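PDB 5LKW: putative OmpA family lipoprotein from Burkholderia cenocepacia, which probably belongs to the Tol-Pal system that maintains outer-membrane integrity and takes part in its invagination at cell division, and binds diaminopimelic acid through its OmpA-like domain. Local coordinates for residues F20-Y25 and L68-R72; M35-A39 and A79-V85; A73-R77 and M90-S94. All coordinates share one frame; numbering follows the deposited sequence.

Contact 1. Residues F20-Y25 and L68-R72. With API (2,6-diaminopimelic acid), chain C.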
# COMPACT_ATOMS: atom_id res chain seq x y z
N PHE A 20 -0.24 4.93 -7.50
CA PHE A 20 -0.61 4.25 -8.72
C PHE A 20 -1.10 5.24 -9.80
O PHE A 20 -1.68 6.30 -9.51
CB PHE A 20 -1.73 3.20 -8.43
CG PHE A 20 -1.29 2.08 -7.53
CD1 PHE A 20 -0.81 0.86 -8.05
CD2 PHE A 20 -1.39 2.23 -6.14
CE1 PHE A 20 -0.38 -0.22 -7.14
CE2 PHE A 20 -1.01 1.25 -5.27
CZ PHE A 20 -0.45 0.02 -5.76
N ASP A 21 -0.92 4.87 -11.06
CA ASP A 21 -1.52 5.59 -12.16
C ASP A 21 -3.04 5.40 -12.23
O ASP A 21 -3.61 4.48 -11.62
CB ASP A 21 -0.90 5.15 -13.49
CG ASP A 21 0.48 5.68 -13.64
OD1 ASP A 21 0.90 6.51 -12.80
OD2 ASP A 21 1.11 5.26 -14.61
N PHE A 22 -3.67 6.26 -13.01
CA PHE A 22 -5.09 6.27 -13.14
C PHE A 22 -5.53 4.88 -13.57
O PHE A 22 -5.00 4.34 -14.55
CB PHE A 22 -5.44 7.36 -14.16
CG PHE A 22 -6.59 7.05 -15.05
CD1 PHE A 22 -7.87 7.51 -14.73
CD2 PHE A 22 -6.38 6.39 -16.28
CE1 PHE A 22 -8.96 7.26 -15.60
CE2 PHE A 22 -7.44 6.13 -17.14
CZ PHE A 22 -8.74 6.55 -16.80
N ASP A 23 -6.47 4.29 -12.84
CA ASP A 23 -7.01 3.02 -13.21
C ASP A 23 -5.95 1.89 -13.15
O ASP A 23 -6.18 0.78 -13.63
CB ASP A 23 -7.58 3.15 -14.63
CG ASP A 23 -8.99 2.70 -14.74
OD1 ASP A 23 -9.56 2.17 -13.74
OD2 ASP A 23 -9.54 2.91 -15.86
N SER A 24 -4.81 2.13 -12.54
CA SER A 24 -3.83 1.05 -12.50
C SER A 24 -3.63 0.45 -11.12
O SER A 24 -3.69 1.14 -10.09
CB SER A 24 -2.52 1.52 -13.13
OG SER A 24 -1.41 0.65 -12.87
N TYR A 25 -3.40 -0.86 -11.10
CA TYR A 25 -2.79 -1.49 -9.94
C TYR A 25 -1.38 -2.00 -10.15
O TYR A 25 -0.96 -2.83 -9.36
CB TYR A 25 -3.69 -2.58 -9.34
CG TYR A 25 -4.10 -3.65 -10.32
CD1 TYR A 25 -3.35 -4.82 -10.46
CD2 TYR A 25 -5.24 -3.51 -11.09
CE1 TYR A 25 -3.71 -5.81 -11.39
CE2 TYR A 25 -5.62 -4.48 -12.01
CZ TYR A 25 -4.86 -5.64 -12.15
OH TYR A 25 -5.26 -6.61 -13.05
N LEU A 68 -10.83 -2.11 -7.44
CA LEU A 68 -9.54 -1.50 -7.74
C LEU A 68 -8.65 -1.38 -6.47
O LEU A 68 -7.46 -1.81 -6.45
CB LEU A 68 -9.77 -0.12 -8.42
CG LEU A 68 -8.49 0.68 -8.72
CD1 LEU A 68 -7.50 -0.17 -9.53
CD2 LEU A 68 -8.85 1.96 -9.48
N GLY A 69 -9.19 -0.82 -5.41
CA GLY A 69 -8.42 -0.76 -4.15
C GLY A 69 -7.88 -2.14 -3.74
O GLY A 69 -6.76 -2.25 -3.32
N GLN A 70 -8.71 -3.19 -3.84
CA GLN A 70 -8.29 -4.55 -3.49
C GLN A 70 -7.09 -4.99 -4.31
O GLN A 70 -6.09 -5.50 -3.77
CB GLN A 70 -9.47 -5.58 -3.55
CG GLN A 70 -9.13 -6.94 -2.96
CD GLN A 70 -8.68 -6.93 -1.48
OE1 GLN A 70 -9.24 -6.22 -0.66
NE2 GLN A 70 -7.72 -7.78 -1.14
N LYS A 71 -7.16 -4.74 -5.60
CA LYS A 71 -6.10 -5.16 -6.51
C LYS A 71 -4.78 -4.42 -6.22
O LYS A 71 -3.69 -5.02 -6.24
CB LYS A 71 -6.57 -4.97 -7.95
CG LYS A 71 -7.35 -6.21 -8.53
CD LYS A 71 -7.89 -5.89 -9.92
CE LYS A 71 -8.10 -7.18 -10.79
NZ LYS A 71 -8.77 -8.22 -9.93
N ARG A 72 -4.89 -3.14 -5.90
CA ARG A 72 -3.73 -2.35 -5.37
C ARG A 72 -3.12 -2.97 -4.08
O ARG A 72 -1.91 -3.13 -3.94
CB ARG A 72 -4.18 -0.90 -5.13
CG ARG A 72 -4.53 -0.17 -6.44
CD ARG A 72 -4.88 1.30 -6.29
NE ARG A 72 -4.86 1.95 -7.62
CZ ARG A 72 -5.61 3.00 -7.99
NH1 ARG A 72 -6.46 3.61 -7.15
NH2 ARG A 72 -5.49 3.46 -9.21
C API C . -8.44 5.21 -9.72
CA API C . -9.78 5.34 -10.40
C3 API C . -9.88 6.27 -11.61
C4 API C . -11.33 6.23 -12.13
C5 API C . -11.47 5.96 -13.64
C6 API C . -12.92 5.75 -14.11
O API C . -8.46 5.33 -8.50
OXT API C . -7.34 4.97 -10.29
N API C . -10.68 5.87 -9.38

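Contact 2. Residues M35-A39 and A79-V85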
# COMPACT_ATOMS: atom_id res chain seq x y z
N MET A 35 9.97 -2.00 -1.40
CA MET A 35 9.41 -3.33 -1.14
C MET A 35 10.47 -4.23 -0.43
O MET A 35 10.15 -5.02 0.48
CB MET A 35 8.97 -4.02 -2.45
CG MET A 35 7.71 -3.44 -3.25
SD MET A 35 6.22 -3.38 -2.26
CE MET A 35 6.50 -1.86 -1.30
N GLN A 36 11.72 -4.09 -0.87
CA GLN A 36 12.85 -4.85 -0.35
C GLN A 36 13.14 -4.46 1.09
O GLN A 36 13.36 -5.33 1.95
CB GLN A 36 14.07 -4.64 -1.26
CG GLN A 36 13.70 -5.09 -2.67
CD GLN A 36 14.85 -5.28 -3.62
OE1 GLN A 36 15.26 -4.32 -4.31
NE2 GLN A 36 15.34 -6.53 -3.74
N GLN A 37 13.12 -3.16 1.36
CA GLN A 37 13.30 -2.70 2.71
C GLN A 37 12.22 -3.26 3.62
O GLN A 37 12.53 -3.90 4.65
CB GLN A 37 13.37 -1.18 2.78
CG GLN A 37 14.81 -0.68 2.78
CD GLN A 37 15.06 0.42 1.76
OE1 GLN A 37 14.18 0.79 0.97
NE2 GLN A 37 16.29 0.96 1.77
N HIS A 38 10.96 -3.03 3.26
CA HIS A 38 9.88 -3.58 4.08
C HIS A 38 9.92 -5.10 4.24
O HIS A 38 9.74 -5.58 5.36
CB HIS A 38 8.51 -3.05 3.68
CG HIS A 38 8.28 -1.64 4.16
ND1 HIS A 38 8.62 -0.53 3.42
CD2 HIS A 38 7.82 -1.17 5.35
CE1 HIS A 38 8.33 0.56 4.10
NE2 HIS A 38 7.86 0.20 5.28
N ALA A 39 10.16 -5.81 3.13
CA ALA A 39 10.29 -7.28 3.12
C ALA A 39 11.37 -7.76 4.12
O ALA A 39 11.14 -8.71 4.87
CB ALA A 39 10.59 -7.80 1.73
N ALA A 79 4.15 -8.33 -4.31
CA ALA A 79 5.55 -7.88 -4.41
C ALA A 79 6.34 -8.22 -3.17
O ALA A 79 7.53 -8.49 -3.26
CB ALA A 79 5.63 -6.36 -4.65
N MET A 80 5.71 -8.15 -1.99
CA MET A 80 6.44 -8.57 -0.79
C MET A 80 6.46 -10.09 -0.62
O MET A 80 7.47 -10.64 -0.23
CB MET A 80 5.98 -7.82 0.48
CG MET A 80 6.30 -6.31 0.42
SD MET A 80 6.27 -5.48 2.03
CE MET A 80 4.57 -5.62 2.53
N ALA A 81 5.37 -10.76 -0.97
CA ALA A 81 5.31 -12.24 -1.06
C ALA A 81 6.46 -12.82 -1.83
O ALA A 81 7.18 -13.69 -1.34
CB ALA A 81 4.00 -12.70 -1.71
N LEU A 82 6.64 -12.29 -3.03
CA LEU A 82 7.74 -12.63 -3.92
C LEU A 82 9.10 -12.44 -3.31
O LEU A 82 10.03 -13.19 -3.64
CB LEU A 82 7.66 -11.82 -5.22
CG LEU A 82 6.78 -12.61 -6.17
CD1 LEU A 82 6.43 -11.76 -7.40
CD2 LEU A 82 7.52 -13.92 -6.56
N LEU A 83 9.23 -11.47 -2.40
CA LEU A 83 10.50 -11.28 -1.69
C LEU A 83 10.62 -12.17 -0.46
O LEU A 83 11.55 -12.02 0.31
CB LEU A 83 10.76 -9.81 -1.36
CG LEU A 83 10.82 -8.89 -2.58
CD1 LEU A 83 10.64 -7.45 -2.19
CD2 LEU A 83 12.14 -9.05 -3.40
N GLY A 84 9.69 -13.09 -0.29
CA GLY A 84 9.76 -14.08 0.81
C GLY A 84 9.11 -13.76 2.14
O GLY A 84 9.36 -14.47 3.14
N VAL A 85 8.28 -12.71 2.20
CA VAL A 85 7.50 -12.45 3.41
C VAL A 85 6.42 -13.53 3.52
O VAL A 85 5.82 -13.90 2.53
CB VAL A 85 6.83 -11.01 3.42
CG1 VAL A 85 5.99 -10.84 4.66
CG2 VAL A 85 7.88 -9.91 3.35

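Contact 3. Residues A73-R77 and M90-S94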
# COMPACT_ATOMS: atom_id res chain seq x y z
N ALA A 73 -3.95 -3.37 -3.13
CA ALA A 73 -3.37 -3.90 -1.88
C ALA A 73 -2.65 -5.26 -2.18
O ALA A 73 -1.57 -5.57 -1.58
CB ALA A 73 -4.43 -4.00 -0.78
N GLU A 74 -3.19 -5.99 -3.14
CA GLU A 74 -2.76 -7.35 -3.51
C GLU A 74 -1.49 -7.29 -4.31
O GLU A 74 -0.55 -8.07 -4.04
CB GLU A 74 -3.87 -8.12 -4.24
CG GLU A 74 -5.00 -8.56 -3.29
CD GLU A 74 -6.16 -9.32 -3.97
OE1 GLU A 74 -6.31 -9.27 -5.23
OE2 GLU A 74 -6.96 -9.92 -3.20
N ALA A 75 -1.43 -6.33 -5.26
CA ALA A 75 -0.20 -5.97 -5.94
C ALA A 75 1.00 -5.71 -4.98
O ALA A 75 2.12 -6.16 -5.23
CB ALA A 75 -0.45 -4.80 -6.92
N VAL A 76 0.79 -4.99 -3.87
CA VAL A 76 1.84 -4.71 -2.89
C VAL A 76 2.20 -5.99 -2.07
O VAL A 76 3.38 -6.31 -1.88
CB VAL A 76 1.41 -3.56 -1.94
CG1 VAL A 76 2.43 -3.38 -0.80
CG2 VAL A 76 1.15 -2.21 -2.72
N ARG A 77 1.19 -6.66 -1.57
CA ARG A 77 1.34 -7.97 -0.86
C ARG A 77 2.12 -8.95 -1.72
O ARG A 77 3.13 -9.50 -1.30
CB ARG A 77 -0.04 -8.53 -0.44
CG ARG A 77 0.04 -9.90 0.36
CD ARG A 77 -1.29 -10.64 0.38
NE ARG A 77 -1.57 -11.05 -0.99
CZ ARG A 77 -2.76 -11.36 -1.49
NH1 ARG A 77 -3.86 -11.35 -0.74
NH2 ARG A 77 -2.84 -11.69 -2.78
N MET A 90 0.82 -10.58 6.56
CA MET A 90 0.31 -9.60 5.60
C MET A 90 -1.17 -9.81 5.40
O MET A 90 -1.62 -10.95 5.21
CB MET A 90 1.01 -9.79 4.25
CG MET A 90 2.47 -9.34 4.29
SD MET A 90 3.20 -9.37 2.67
CE MET A 90 2.98 -11.14 2.26
N GLU A 91 -1.91 -8.71 5.43
CA GLU A 91 -3.34 -8.77 5.10
C GLU A 91 -3.64 -7.66 4.08
O GLU A 91 -3.32 -6.49 4.34
CB GLU A 91 -4.18 -8.62 6.37
CG GLU A 91 -5.69 -8.90 6.13
CD GLU A 91 -6.51 -8.66 7.40
OE1 GLU A 91 -5.87 -8.52 8.46
OE2 GLU A 91 -7.75 -8.58 7.34
N ALA A 92 -4.17 -8.02 2.90
CA ALA A 92 -4.51 -7.02 1.85
C ALA A 92 -5.99 -6.69 1.99
O ALA A 92 -6.83 -7.57 1.88
CB ALA A 92 -4.26 -7.57 0.47
N VAL A 93 -6.31 -5.43 2.30
CA VAL A 93 -7.72 -4.96 2.28
C VAL A 93 -7.94 -3.72 1.39
O VAL A 93 -6.98 -3.00 1.04
CB VAL A 93 -8.21 -4.64 3.70
CG1 VAL A 93 -8.24 -5.91 4.52
CG2 VAL A 93 -7.32 -3.54 4.36
N SER A 94 -9.19 -3.44 1.08
CA SER A 94 -9.56 -2.25 0.28
C SER A 94 -10.49 -1.28 1.04
O SER A 94 -11.54 -1.72 1.55
CB SER A 94 -10.34 -2.65 -0.96
OG SER A 94 -10.51 -1.49 -1.83
O HOH W 1 -4.17 -11.04 2.38

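Contact 1. Residues F20-Y25 and L68-R72
The guanidinium of R72 meets two acceptors near its plane, the carbonyl oxygen of S24 and a carboxylate of the bound 2,6-diaminopimelic acid (API). It takes S24 O side-on with two nitrogens, both from the same face of the carbonyl plane: NE lies 2.9 Å from S24 O and gives the straighter bond, at 154°, while NH2 adds a more bent one. NH1 and NH2 then pair with the two oxygens of the ligand carboxylate, R72 NH2 reaching API OXT at 2.6 Å. D23 N gives a further bond to the same oxygen, 2.8 Å from API OXT, so that OXT is gripped by an arginine nitrogen and a backbone NH. L68 CD2 lies over one face of the guanidinium and 3.3 Å from API C. This is the diaminopimelate pocket of an OmpA-like domain, consistent with recognition of peptidoglycan, whose stem peptides can carry this amino acid. D23 N is presented by a type II turn, D21 to S24, closed by a bond from S24 N to D21 O. The arm of R72 runs extended from CG to NE across the F20 ring, with R72 CG 3.8 Å above the ring centroid. Farther out, K71 CD sits over a face of the Y25 ring, 3.4 Å from Y25 CE2. R72 NH1 also bonds to N55 O, and D23 OD1 to Y64 OH; N65, D57 and R59 bind the ligand too.

Contact 2. Residues M35-A39 and A79-V85
Two helices pack here through apolar side chains, without a hydrogen bond between the segments: the middle of helix 32-44 lies against the C-terminal end of helix 62-82 and the turn that follows it. A39 is nearest in backbone terms, its CA 5.6 Å from that of M80, and its small methyl lets L83 and V85 close in, A39 CB standing 3.7 Å from L83 CB. L83 follows A79 by one turn on the same side; one of its branches, CD1, lies 3.6 Å from M35 O and also touches M35 CB and Q36 CG. The helix then ends in a Schellman motif, with G84 (positive phi) as C' residue, G84 N bonding to A81 O and V85 N to M80 O, which carries the chain round to V85. V85 contributes CG2, which reaches A39 CA at 3.6 Å. M35 CG rests 3.8 Å from A79 CB; beyond it the chain bends at chi2 and chi3, and M35 SD lies 4.0 Å from M80 CG where the two methionines cross at about a right angle. The sulfur of M80 goes to the other helix, where M80 SD meets H38 CB at 3.7 Å; L42 and M90 also pack on M80.

Contact 3. Residues A73-R77 and M90-S94
Helix 73-77 and strand 90-94 run nearly antiparallel, 161° between their directions, with the short axes 7.6 Å apart at closest approach. They are the last two elements of a beta-alpha-beta unit, strand 50-55, helix 62-82 and strand 90-96, in which the helix packs against the outer strand as the chain comes back beside strand 50-55. A73 and A92 set the spacing: their CA atoms are 5.0 Å apart, and A73 CB touches A92 CB at 3.8 Å. A73 CB also presses on the strand backbone, 3.3 Å from V93 O. E74 lays its CG beside the A92 methyl, while its carboxylate turns to Q70, where OE2 accepts from NE2. One turn on from A73, R77 sends its CG anti to the backbone N (chi1 -178°), and that carbon lies 3.7 Å from M90 CE, the two chains crossing at a slant. I52 of the neighbouring strand packs on both A73 and R77. The R77 chain then bends at chi3 and brings the guanidinium near A92, NH1 being 4.0 Å from A92 CB. A water in the guanidinium plane links the two segments, accepting from R77 NH1 at 3.2 Å and from A92 N at 3.1 Å.

All three contacts draw on helix 62-82, taking it in order from residues 68-72 through 73-77 to its C-terminal end at 79-82. Contacts 1 and 2 lie about 19 Å apart between centres and do not touch; contact 3 sits between them, about 11 Å from the first and 12 Å from the second. Q70 NE2 probably bonds to A92 O, joining contacts 1 and 3, and the M90 sulfur packs on M80 and V85, joining 3 and 2. Along the chain, contact 1 closes before contact 3 opens, whereas contact 2 crosses both. One helix thus connects the diaminopimelate pocket, the outer strand 90-96 and helix 32-44 within a single OmpA-like domain.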